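Local coordinates for hypothetical protein (PDB 4OO3) that is of unknown function but is probably an oxidoreductase that binds a nicotinamide dinucleotide through its N-terminal Rossmann fold, at residues G89-A95 and I113-D118; V204-N210 and P270-D276; K325-R331 and E341-V347. All blocks are in the same frame, centred on the assembly; numbering follows the deposited sequence.

Contact 1: residues G89-A95 and I113-D118; sequences GNVMIQA and INVLSD
Strands 91-94 and 114-117 of a Rossmann beta-alpha-beta unit run extended and parallel, their axes 4.5 Å apart at closest approach and crossed at -22°. The register pairs Val-91 with Asn-114, Met-92 with Val-115, Ile-93 with Leu-116 and Gln-94 with Ser-117, CA atoms 4.6 to 5.2 Å apart. Ile-113 lays CG2 4.0 Å from CB of Met-92. Asn-114 (chi1 m) grips Asn-90 O twice, through N at 3.1 Å and ND2 at 3.0 Å, while its OD1 accepts from Met-144 N; its own O accepts from Met-92 N at 2.8 Å. Val-115, on the face of Met-92 and Gln-94, puts CG1 4.0 Å from CE of selenomethionine Met-92 (t, m, m); helix 98-110 packs here. Leu-116 (t, p) gives N to Met-92 O at 3.0 Å and accepts at O from Gln-94 N at 3.1 Å; its CB meets CD1 of Ile-93 (m, m) at 3.9 Å on the other face, where helix 395-412 touches Leu-116 and Val-91. Ser-117 OG donates to Asp-118 O at 2.7 Å, and Asp-118 N to Gln-94 O at 3.0 Å. The facing backbone groups thus pair with each other, and Val-91 and Ile-93 also bond Ile-15 beyond. Past Asn-114, Val-91, Ile-93 and Leu-116 make one face mainly apolar; on the other, Gln-94 OE1 and Ser-117 OG bond Lys-101 beside apolar Met-92 and Val-115.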
loop_
_atom_site.group_PDB
_atom_site.type_symbol
_atom_site.label_atom_id
_atom_site.label_comp_id
_atom_site.label_asym_id
_atom_site.label_seq_id
_atom_site.Cartn_x
_atom_site.Cartn_y
_atom_site.Cartn_z
ATOM N N GLY A 89 -21.703 8.252 12.401
ATOM C CA GLY A 89 -20.295 8.084 12.758
ATOM C C GLY A 89 -19.456 9.292 12.397
ATOM O O GLY A 89 -19.935 10.199 11.730
ATOM N N ASN A 90 -18.203 9.302 12.856
ATOM C CA ASN A 90 -17.270 10.403 12.594
ATOM C C ASN A 90 -15.956 9.973 11.924
ATOM O O ASN A 90 -15.103 10.813 11.659
ATOM C CB ASN A 90 -16.983 11.172 13.882
ATOM C CG ASN A 90 -16.420 10.290 14.977
ATOM O OD1 ASN A 90 -15.806 9.256 14.713
ATOM N ND2 ASN A 90 -16.621 10.697 16.214
ATOM N N VAL A 91 -15.793 8.674 11.655
ATOM C CA VAL A 91 -14.692 8.180 10.827
ATOM C C VAL A 91 -15.214 7.089 9.894
ATOM O O VAL A 91 -15.782 6.096 10.356
ATOM C CB VAL A 91 -13.552 7.574 11.673
ATOM C CG1 VAL A 91 -12.455 7.018 10.774
ATOM C CG2 VAL A 91 -12.983 8.605 12.635
HETATM N N MSE A 92 -14.989 7.264 8.593
HETATM C CA MSE A 92 -15.448 6.319 7.585
HETATM C C MSE A 92 -14.289 5.490 7.109
HETATM O O MSE A 92 -13.223 6.023 6.795
HETATM C CB MSE A 92 -16.052 7.093 6.420
HETATM C CG MSE A 92 -16.805 6.190 5.442
HETATM SE SE MSE A 92 -15.589 5.543 4.022
HETATM C CE MSE A 92 -15.645 7.153 2.918
ATOM N N ILE A 93 -14.494 4.176 7.037
ATOM C CA ILE A 93 -13.484 3.246 6.562
ATOM C C ILE A 93 -13.840 2.764 5.155
ATOM O O ILE A 93 -14.871 2.111 4.963
ATOM C CB ILE A 93 -13.393 2.012 7.490
ATOM C CG1 ILE A 93 -13.138 2.444 8.944
ATOM C CG2 ILE A 93 -12.325 1.046 6.991
ATOM C CD1 ILE A 93 -11.864 3.238 9.146
ATOM N N GLN A 94 -12.989 3.062 4.177
ATOM C CA GLN A 94 -13.247 2.658 2.787
ATOM C C GLN A 94 -12.201 1.665 2.275
ATOM O O GLN A 94 -11.040 2.010 2.106
ATOM C CB GLN A 94 -13.323 3.890 1.866
ATOM C CG GLN A 94 -14.462 3.828 0.845
ATOM C CD GLN A 94 -14.360 2.623 -0.091
ATOM O OE1 GLN A 94 -13.296 2.343 -0.642
ATOM N NE2 GLN A 94 -15.466 1.894 -0.260
ATOM N N ALA A 95 -12.626 0.427 2.044
ATOM C CA ALA A 95 -11.782 -0.583 1.416
ATOM C C ALA A 95 -12.642 -1.529 0.591
ATOM O O ALA A 95 -13.439 -2.290 1.136
ATOM C CB ALA A 95 -10.990 -1.367 2.453
ATOM N N ILE A 113 -17.113 14.121 7.944
ATOM C CA ILE A 113 -16.689 12.811 8.448
ATOM C C ILE A 113 -15.261 12.494 7.996
ATOM O O ILE A 113 -14.965 12.530 6.797
ATOM C CB ILE A 113 -17.661 11.710 7.965
ATOM C CG1 ILE A 113 -19.070 11.992 8.508
ATOM C CG2 ILE A 113 -17.184 10.330 8.393
ATOM C CD1 ILE A 113 -20.159 11.124 7.915
ATOM N N ASN A 114 -14.384 12.184 8.957
ATOM C CA ASN A 114 -12.981 11.840 8.658
ATOM C C ASN A 114 -12.923 10.546 7.873
ATOM O O ASN A 114 -13.851 9.747 7.950
ATOM C CB ASN A 114 -12.168 11.663 9.942
ATOM C CG ASN A 114 -12.128 12.917 10.798
ATOM O OD1 ASN A 114 -11.331 13.821 10.566
ATOM N ND2 ASN A 114 -12.968 12.959 11.813
ATOM N N VAL A 115 -11.841 10.323 7.128
ATOM C CA VAL A 115 -11.757 9.137 6.263
ATOM C C VAL A 115 -10.400 8.433 6.322
ATOM O O VAL A 115 -9.359 9.045 6.085
ATOM C CB VAL A 115 -12.053 9.503 4.793
ATOM C CG1 VAL A 115 -11.919 8.288 3.882
ATOM C CG2 VAL A 115 -13.433 10.117 4.666
ATOM N N LEU A 116 -10.429 7.143 6.634
ATOM C CA LEU A 116 -9.279 6.264 6.440
ATOM C C LEU A 116 -9.620 5.340 5.271
ATOM O O LEU A 116 -10.541 4.526 5.352
ATOM C CB LEU A 116 -8.987 5.440 7.705
ATOM C CG LEU A 116 -7.792 4.480 7.668
ATOM C CD1 LEU A 116 -6.488 5.249 7.511
ATOM C CD2 LEU A 116 -7.742 3.633 8.927
ATOM N N SER A 117 -8.877 5.467 4.180
ATOM C CA SER A 117 -9.119 4.644 3.007
ATOM C C SER A 117 -7.904 3.801 2.711
ATOM O O SER A 117 -6.775 4.267 2.816
ATOM C CB SER A 117 -9.419 5.526 1.800
ATOM O OG SER A 117 -9.431 4.764 0.603
ATOM N N ASP A 118 -8.135 2.557 2.327
ATOM C CA ASP A 118 -7.095 1.766 1.714
ATOM C C ASP A 118 -6.673 2.427 0.395
ATOM O O ASP A 118 -7.406 3.235 -0.187
ATOM C CB ASP A 118 -7.601 0.353 1.432
ATOM C CG ASP A 118 -6.472 -0.654 1.280
ATOM O OD1 ASP A 118 -5.287 -0.273 1.448
ATOM O OD2 ASP A 118 -6.777 -1.835 1.012
#

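Contact 2: residues V204-N210 and P270-D276; sequences VWYLDVN and PDFLKKD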
loop_
_atom_site.group_PDB
_atom_site.type_symbol
_atom_site.label_atom_id
_atom_site.label_comp_id
_atom_site.label_asym_id
_atom_site.label_seq_id
_atom_site.Cartn_x
_atom_site.Cartn_y
_atom_site.Cartn_z
ATOM N N VAL A 204 -15.502 -10.798 -7.874
ATOM C CA VAL A 204 -15.486 -10.843 -9.339
ATOM C C VAL A 204 -14.933 -9.573 -9.966
ATOM O O VAL A 204 -14.217 -9.644 -10.962
ATOM C CB VAL A 204 -16.881 -11.120 -9.953
ATOM C CG1 VAL A 204 -17.166 -12.612 -9.946
ATOM C CG2 VAL A 204 -17.987 -10.343 -9.243
ATOM N N TRP A 205 -15.245 -8.423 -9.371
ATOM C CA TRP A 205 -14.841 -7.128 -9.937
ATOM C C TRP A 205 -13.368 -6.808 -9.718
ATOM O O TRP A 205 -12.870 -5.820 -10.272
ATOM C CB TRP A 205 -15.713 -5.974 -9.411
ATOM C CG TRP A 205 -15.916 -5.993 -7.939
ATOM C CD1 TRP A 205 -17.001 -6.488 -7.272
ATOM C CD2 TRP A 205 -15.012 -5.516 -6.938
ATOM N NE1 TRP A 205 -16.827 -6.347 -5.924
ATOM C CE2 TRP A 205 -15.615 -5.750 -5.688
ATOM C CE3 TRP A 205 -13.750 -4.908 -6.975
ATOM C CZ2 TRP A 205 -15.004 -5.400 -4.487
ATOM C CZ3 TRP A 205 -13.142 -4.558 -5.776
ATOM C CH2 TRP A 205 -13.768 -4.809 -4.553
ATOM N N TYR A 206 -12.673 -7.617 -8.912
ATOM C CA TYR A 206 -11.237 -7.439 -8.716
ATOM C C TYR A 206 -10.489 -7.533 -10.047
ATOM O O TYR A 206 -9.490 -6.858 -10.253
ATOM C CB TYR A 206 -10.673 -8.471 -7.731
ATOM C CG TYR A 206 -9.198 -8.261 -7.438
ATOM C CD1 TYR A 206 -8.786 -7.379 -6.443
ATOM C CD2 TYR A 206 -8.215 -8.928 -8.167
ATOM C CE1 TYR A 206 -7.438 -7.169 -6.175
ATOM C CE2 TYR A 206 -6.864 -8.727 -7.904
ATOM C CZ TYR A 206 -6.484 -7.847 -6.907
ATOM O OH TYR A 206 -5.151 -7.634 -6.642
ATOM N N LEU A 207 -10.983 -8.372 -10.944
ATOM C CA LEU A 207 -10.352 -8.574 -12.240
ATOM C C LEU A 207 -10.868 -7.602 -13.312
ATOM O O LEU A 207 -10.435 -7.659 -14.468
ATOM C CB LEU A 207 -10.548 -10.030 -12.664
ATOM C CG LEU A 207 -9.889 -11.036 -11.711
ATOM C CD1 LEU A 207 -10.252 -12.461 -12.091
ATOM C CD2 LEU A 207 -8.379 -10.879 -11.711
ATOM N N ASP A 208 -11.790 -6.718 -12.927
ATOM C CA ASP A 208 -12.242 -5.618 -13.779
ATOM C C ASP A 208 -11.430 -4.377 -13.418
ATOM O O ASP A 208 -11.631 -3.774 -12.356
ATOM C CB ASP A 208 -13.738 -5.362 -13.573
ATOM C CG ASP A 208 -14.301 -4.283 -14.502
ATOM O OD1 ASP A 208 -13.560 -3.715 -15.338
ATOM O OD2 ASP A 208 -15.510 -4.001 -14.384
ATOM N N VAL A 209 -10.514 -3.995 -14.304
ATOM C CA VAL A 209 -9.617 -2.861 -14.048
ATOM C C VAL A 209 -10.343 -1.517 -13.938
ATOM O O VAL A 209 -9.759 -0.547 -13.463
ATOM C CB VAL A 209 -8.484 -2.746 -15.104
ATOM C CG1 VAL A 209 -7.611 -3.999 -15.089
ATOM C CG2 VAL A 209 -9.028 -2.465 -16.506
ATOM N N ASN A 210 -11.602 -1.455 -14.374
ATOM C CA ASN A 210 -12.414 -0.251 -14.177
ATOM C C ASN A 210 -12.881 -0.093 -12.728
ATOM O O ASN A 210 -13.215 0.999 -12.285
ATOM C CB ASN A 210 -13.635 -0.260 -15.100
ATOM C CG ASN A 210 -13.266 -0.154 -16.573
ATOM O OD1 ASN A 210 -13.849 -0.832 -17.413
ATOM N ND2 ASN A 210 -12.309 0.702 -16.890
ATOM N N PRO A 270 -18.642 -13.208 -15.587
ATOM C CA PRO A 270 -19.668 -12.186 -15.412
ATOM C C PRO A 270 -19.811 -11.294 -16.630
ATOM O O PRO A 270 -18.875 -11.148 -17.413
ATOM C CB PRO A 270 -19.156 -11.368 -14.227
ATOM C CG PRO A 270 -18.371 -12.342 -13.429
ATOM C CD PRO A 270 -17.735 -13.267 -14.429
ATOM N N ASP A 271 -20.985 -10.697 -16.762
ATOM C CA ASP A 271 -21.348 -9.924 -17.933
ATOM C C ASP A 271 -20.435 -8.718 -18.155
ATOM O O ASP A 271 -20.045 -8.420 -19.286
ATOM C CB ASP A 271 -22.785 -9.446 -17.776
ATOM C CG ASP A 271 -23.379 -8.988 -19.067
ATOM O OD1 ASP A 271 -23.418 -9.798 -20.020
ATOM O OD2 ASP A 271 -23.817 -7.822 -19.123
ATOM N N PHE A 272 -20.097 -8.041 -17.062
ATOM C CA PHE A 272 -19.291 -6.822 -17.107
ATOM C C PHE A 272 -17.804 -7.046 -17.410
ATOM O O PHE A 272 -17.056 -6.079 -17.540
ATOM C CB PHE A 272 -19.437 -6.045 -15.790
ATOM C CG PHE A 272 -18.907 -6.775 -14.586
ATOM C CD1 PHE A 272 -17.580 -6.630 -14.198
ATOM C CD2 PHE A 272 -19.737 -7.600 -13.833
ATOM C CE1 PHE A 272 -17.089 -7.302 -13.094
ATOM C CE2 PHE A 272 -19.249 -8.274 -12.724
ATOM C CZ PHE A 272 -17.922 -8.124 -12.354
ATOM N N LEU A 273 -17.379 -8.305 -17.507
ATOM C CA LEU A 273 -15.990 -8.644 -17.833
ATOM C C LEU A 273 -15.793 -9.047 -19.295
ATOM O O LEU A 273 -14.660 -9.182 -19.744
ATOM C CB LEU A 273 -15.495 -9.779 -16.928
ATOM C CG LEU A 273 -15.107 -9.405 -15.496
ATOM C CD1 LEU A 273 -14.725 -10.656 -14.722
ATOM C CD2 LEU A 273 -13.965 -8.398 -15.466
ATOM N N LYS A 274 -16.890 -9.220 -20.030
ATOM C CA LYS A 274 -16.837 -9.733 -21.401
ATOM C C LYS A 274 -16.084 -8.825 -22.368
ATOM O O LYS A 274 -15.574 -9.296 -23.384
ATOM C CB LYS A 274 -18.247 -10.030 -21.937
ATOM C CG LYS A 274 -18.809 -11.364 -21.455
ATOM C CD LYS A 274 -19.500 -12.135 -22.572
ATOM C CE LYS A 274 -19.443 -13.641 -22.345
ATOM N NZ LYS A 274 -20.085 -14.059 -21.068
ATOM N N LYS A 275 -16.015 -7.534 -22.057
ATOM C CA LYS A 275 -15.155 -6.610 -22.806
ATOM C C LYS A 275 -13.677 -7.032 -22.801
ATOM O O LYS A 275 -12.945 -6.721 -23.737
ATOM C CB LYS A 275 -15.281 -5.186 -22.255
ATOM C CG LYS A 275 -14.846 -5.022 -20.801
ATOM C CD LYS A 275 -15.137 -3.620 -20.295
ATOM C CE LYS A 275 -15.082 -3.554 -18.779
ATOM N NZ LYS A 275 -13.815 -4.094 -18.200
ATOM N N ASP A 276 -13.256 -7.739 -21.750
ATOM C CA ASP A 276 -11.863 -8.168 -21.574
ATOM C C ASP A 276 -11.600 -9.628 -21.957
ATOM O O ASP A 276 -10.457 -10.076 -21.922
ATOM C CB ASP A 276 -11.448 -7.956 -20.115
ATOM C CG ASP A 276 -11.539 -6.507 -19.693
ATOM O OD1 ASP A 276 -11.094 -5.644 -20.473
ATOM O OD2 ASP A 276 -12.059 -6.232 -18.587
HETATM O O HOH W 1 -10.345 -5.851 -16.463
#
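Asp-208 OD1 has two donors. It accepts from Asn-210 N at 3.1 Å, the capping bond of an N-cap residue, and forms a salt bridge with Lys-275 NZ at 2.9 Å; Asp-208 OD2 is satisfied by Gln-211 NE2. The ammonium is shared, since Lys-275 NZ also lies 2.8 Å from Asp-276 OD2, so one lysine offsets two acids whose Asp-208 OD1 and Asp-276 OD2 stand 4.4 Å apart. A water gives a second route across: it donates to Leu-207 O (2.7 Å) and Asp-276 OD2 (2.8 Å) and accepts from Val-209 N (2.9 Å). Away from the charges, apolar side chains make most of the contact. Val-204 CG1 meets Pro-270 CG at 3.7 Å, and Val-204 CG2 approaches the edge of the Phe-272 ring, 3.8 Å from CZ. Leu-273 CD2 is 3.6 Å from Asp-208 CB and makes a carbon-to-carbonyl contact of 3.7 Å with Leu-207 O. Trp-205 leads its indole away, with NE1 donating to Asp-48 in the Rossmann part of the chain. Two 3-10 turns, 204-207 and 271-273, are therefore packed side by side, with the N-cap of the short, weakly bonded helix 209-212 built into a salt-bridge network within the C-terminal domain.

Contact 3: residues K325-R331 and E341-V347; sequences KADLVIR and ELFVEAV
Two antiparallel strands, 326-331 and 341-346, form this hairpin, axes 4.5 Å apart at closest approach and N-to-C directions at 159°. Lys-325 O starts the pairing by accepting from Val-347 N at 2.9 Å. Ala-326 faces Ala-346 in a non-hydrogen-bonded pair, CA atoms 4.2 Å apart. Asp-327 and Glu-345 form a hydrogen-bonded pair, N to O 2.8 Å in both directions. Leu-328 (m, t) sits opposite Val-344, its CD2 3.9 Å from Val-344 CG2. Val-329 pairs with Phe-343: Val-329 N to Phe-343 O is 2.9 Å, Phe-343 N to Val-329 O 2.7 Å. Ile-330 (m, m) brings CD1 to 3.7 Å from Leu-342 CD1, on the apolar face shared with Ala-326, Leu-328 and Val-344. Arg-331 and Glu-341 complete the last hydrogen-bonded pair, both N to O distances 2.9 Å. On the face of Val-329, Arg-331 (m, t, chi3 near -141°) reaches back diagonally to Glu-345 (m, t), NH2 a very short 2.4 Å from Glu-345 OE2 in a salt bridge; its NE lies over a face of the Phe-343 ring, but with CZ 5.2 Å from the centroid the cation-pi attraction is weak at most. The hairpin lies inside the mixed sheet, between strands 316-322 and 382-386; on its apolar face helix 155-164 touches Ile-330 and Leu-342, and helix 352-369 touches Ala-326, Val-344 and Ala-346.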
loop_
_atom_site.group_PDB
_atom_site.type_symbol
_atom_site.label_atom_id
_atom_site.label_comp_id
_atom_site.label_asym_id
_atom_site.label_seq_id
_atom_site.Cartn_x
_atom_site.Cartn_y
_atom_site.Cartn_z
ATOM N N LYS A 325 28.419 5.998 -2.371
ATOM C CA LYS A 325 29.306 5.021 -1.725
ATOM C C LYS A 325 28.827 3.582 -1.864
ATOM O O LYS A 325 29.643 2.665 -1.967
ATOM C CB LYS A 325 29.468 5.334 -0.242
ATOM C CG LYS A 325 30.240 6.605 0.051
ATOM C CD LYS A 325 30.579 6.680 1.531
ATOM C CE LYS A 325 30.997 8.077 1.948
ATOM N NZ LYS A 325 32.293 8.461 1.333
ATOM N N ALA A 326 27.514 3.374 -1.854
ATOM C CA ALA A 326 26.980 2.019 -1.815
ATOM C C ALA A 326 25.565 1.905 -2.347
ATOM O O ALA A 326 24.782 2.853 -2.261
ATOM C CB ALA A 326 27.031 1.491 -0.387
ATOM N N ASP A 327 25.264 0.726 -2.893
ATOM C CA ASP A 327 23.906 0.310 -3.229
ATOM C C ASP A 327 23.286 -0.417 -2.037
ATOM O O ASP A 327 23.903 -1.320 -1.463
ATOM C CB ASP A 327 23.905 -0.645 -4.429
ATOM C CG ASP A 327 24.424 -0.002 -5.704
ATOM O OD1 ASP A 327 24.408 1.239 -5.808
ATOM O OD2 ASP A 327 24.855 -0.749 -6.611
ATOM N N LEU A 328 22.071 -0.020 -1.671
ATOM C CA LEU A 328 21.268 -0.759 -0.693
ATOM C C LEU A 328 20.276 -1.629 -1.458
ATOM O O LEU A 328 19.494 -1.123 -2.259
ATOM C CB LEU A 328 20.521 0.196 0.232
ATOM C CG LEU A 328 21.393 1.194 0.981
ATOM C CD1 LEU A 328 20.512 2.172 1.744
ATOM C CD2 LEU A 328 22.354 0.474 1.912
ATOM N N VAL A 329 20.304 -2.929 -1.196
ATOM C CA VAL A 329 19.632 -3.908 -2.049
ATOM C C VAL A 329 18.732 -4.811 -1.218
ATOM O O VAL A 329 19.170 -5.373 -0.216
ATOM C CB VAL A 329 20.670 -4.781 -2.802
ATOM C CG1 VAL A 329 19.994 -5.908 -3.587
ATOM C CG2 VAL A 329 21.514 -3.915 -3.724
ATOM N N ILE A 330 17.477 -4.937 -1.643
ATOM C CA ILE A 330 16.565 -5.923 -1.088
ATOM C C ILE A 330 16.478 -7.082 -2.065
ATOM O O ILE A 330 16.286 -6.871 -3.261
ATOM C CB ILE A 330 15.136 -5.386 -0.919
ATOM C CG1 ILE A 330 15.109 -4.128 -0.047
ATOM C CG2 ILE A 330 14.236 -6.461 -0.325
ATOM C CD1 ILE A 330 15.452 -4.374 1.400
ATOM N N ARG A 331 16.631 -8.295 -1.546
ATOM C CA ARG A 331 16.307 -9.503 -2.288
ATOM C C ARG A 331 15.223 -10.252 -1.543
ATOM O O ARG A 331 15.261 -10.368 -0.311
ATOM C CB ARG A 331 17.529 -10.389 -2.452
ATOM C CG ARG A 331 18.608 -9.789 -3.336
ATOM C CD ARG A 331 19.876 -10.622 -3.280
ATOM N NE ARG A 331 21.060 -9.772 -3.285
ATOM C CZ ARG A 331 21.569 -9.187 -4.363
ATOM N NH1 ARG A 331 21.009 -9.352 -5.555
ATOM N NH2 ARG A 331 22.648 -8.429 -4.246
ATOM N N GLU A 341 15.372 -9.637 2.484
ATOM C CA GLU A 341 16.663 -9.481 3.134
ATOM C C GLU A 341 17.353 -8.272 2.531
ATOM O O GLU A 341 17.275 -8.048 1.322
ATOM C CB GLU A 341 17.548 -10.720 2.935
ATOM C CG GLU A 341 17.005 -12.019 3.523
ATOM C CD GLU A 341 16.838 -11.998 5.038
ATOM O OE1 GLU A 341 17.410 -11.110 5.706
ATOM O OE2 GLU A 341 16.126 -12.880 5.568
ATOM N N LEU A 342 18.036 -7.509 3.383
ATOM C CA LEU A 342 18.688 -6.260 2.994
ATOM C C LEU A 342 20.200 -6.455 2.879
ATOM O O LEU A 342 20.806 -7.131 3.712
ATOM C CB LEU A 342 18.367 -5.172 4.028
ATOM C CG LEU A 342 18.999 -3.780 3.885
ATOM C CD1 LEU A 342 18.687 -3.120 2.549
ATOM C CD2 LEU A 342 18.526 -2.907 5.040
ATOM N N PHE A 343 20.797 -5.867 1.840
ATOM C CA PHE A 343 22.243 -5.917 1.627
ATOM C C PHE A 343 22.844 -4.529 1.391
ATOM O O PHE A 343 22.207 -3.656 0.806
ATOM C CB PHE A 343 22.570 -6.823 0.435
ATOM C CG PHE A 343 22.157 -8.257 0.627
ATOM C CD1 PHE A 343 20.855 -8.655 0.382
ATOM C CD2 PHE A 343 23.076 -9.208 1.052
ATOM C CE1 PHE A 343 20.469 -9.970 0.566
ATOM C CE2 PHE A 343 22.698 -10.531 1.232
ATOM C CZ PHE A 343 21.393 -10.912 0.986
ATOM N N VAL A 344 24.079 -4.345 1.858
ATOM C CA VAL A 344 24.884 -3.161 1.572
ATOM C C VAL A 344 26.003 -3.569 0.622
ATOM O O VAL A 344 26.804 -4.444 0.943
ATOM C CB VAL A 344 25.529 -2.593 2.855
ATOM C CG1 VAL A 344 26.451 -1.418 2.528
ATOM C CG2 VAL A 344 24.458 -2.188 3.858
ATOM N N GLU A 345 26.059 -2.933 -0.543
ATOM C CA GLU A 345 27.035 -3.284 -1.567
ATOM C C GLU A 345 27.853 -2.058 -1.929
ATOM O O GLU A 345 27.322 -1.094 -2.473
ATOM C CB GLU A 345 26.324 -3.836 -2.804
ATOM C CG GLU A 345 25.240 -4.849 -2.467
ATOM C CD GLU A 345 24.824 -5.713 -3.649
ATOM O OE1 GLU A 345 25.126 -5.348 -4.806
ATOM O OE2 GLU A 345 24.194 -6.760 -3.413
ATOM N N ALA A 346 29.142 -2.083 -1.614
ATOM C CA ALA A 346 29.995 -0.942 -1.907
ATOM C C ALA A 346 30.113 -0.769 -3.409
ATOM O O ALA A 346 30.072 -1.748 -4.160
ATOM C CB ALA A 346 31.367 -1.118 -1.285
ATOM N N VAL A 347 30.234 0.484 -3.837
ATOM C CA VAL A 347 30.458 0.812 -5.238
ATOM C C VAL A 347 31.890 0.413 -5.589
ATOM O O VAL A 347 32.784 0.511 -4.749
ATOM C CB VAL A 347 30.205 2.317 -5.495
ATOM C CG1 VAL A 347 30.719 2.755 -6.861
ATOM C CG2 VAL A 347 28.716 2.623 -5.363
#

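In the fold
The three contacts follow one another along the chain and share no element. Contact 1 is the most buried and belongs to the parallel Rossmann sheet; contact 3 is a hairpin of the mixed sheet, on the opposite side of the chain's centre, the two centres about 38 Å apart. Both rest on backbone hydrogen bonds, but contact 1 has helices against both its faces, whereas contact 3 carries a salt bridge on one partly exposed face. Contacts 2 and 3 are only partly buried and lie in the C-terminal oxidoreductase domain, about 41 Å apart between centres. Contact 2, with exposed Asn-210 and Lys-275 at its edge, depends on side-chain charge, a water and apolar packing; its nearest atoms come within about 6 Å of contact 1.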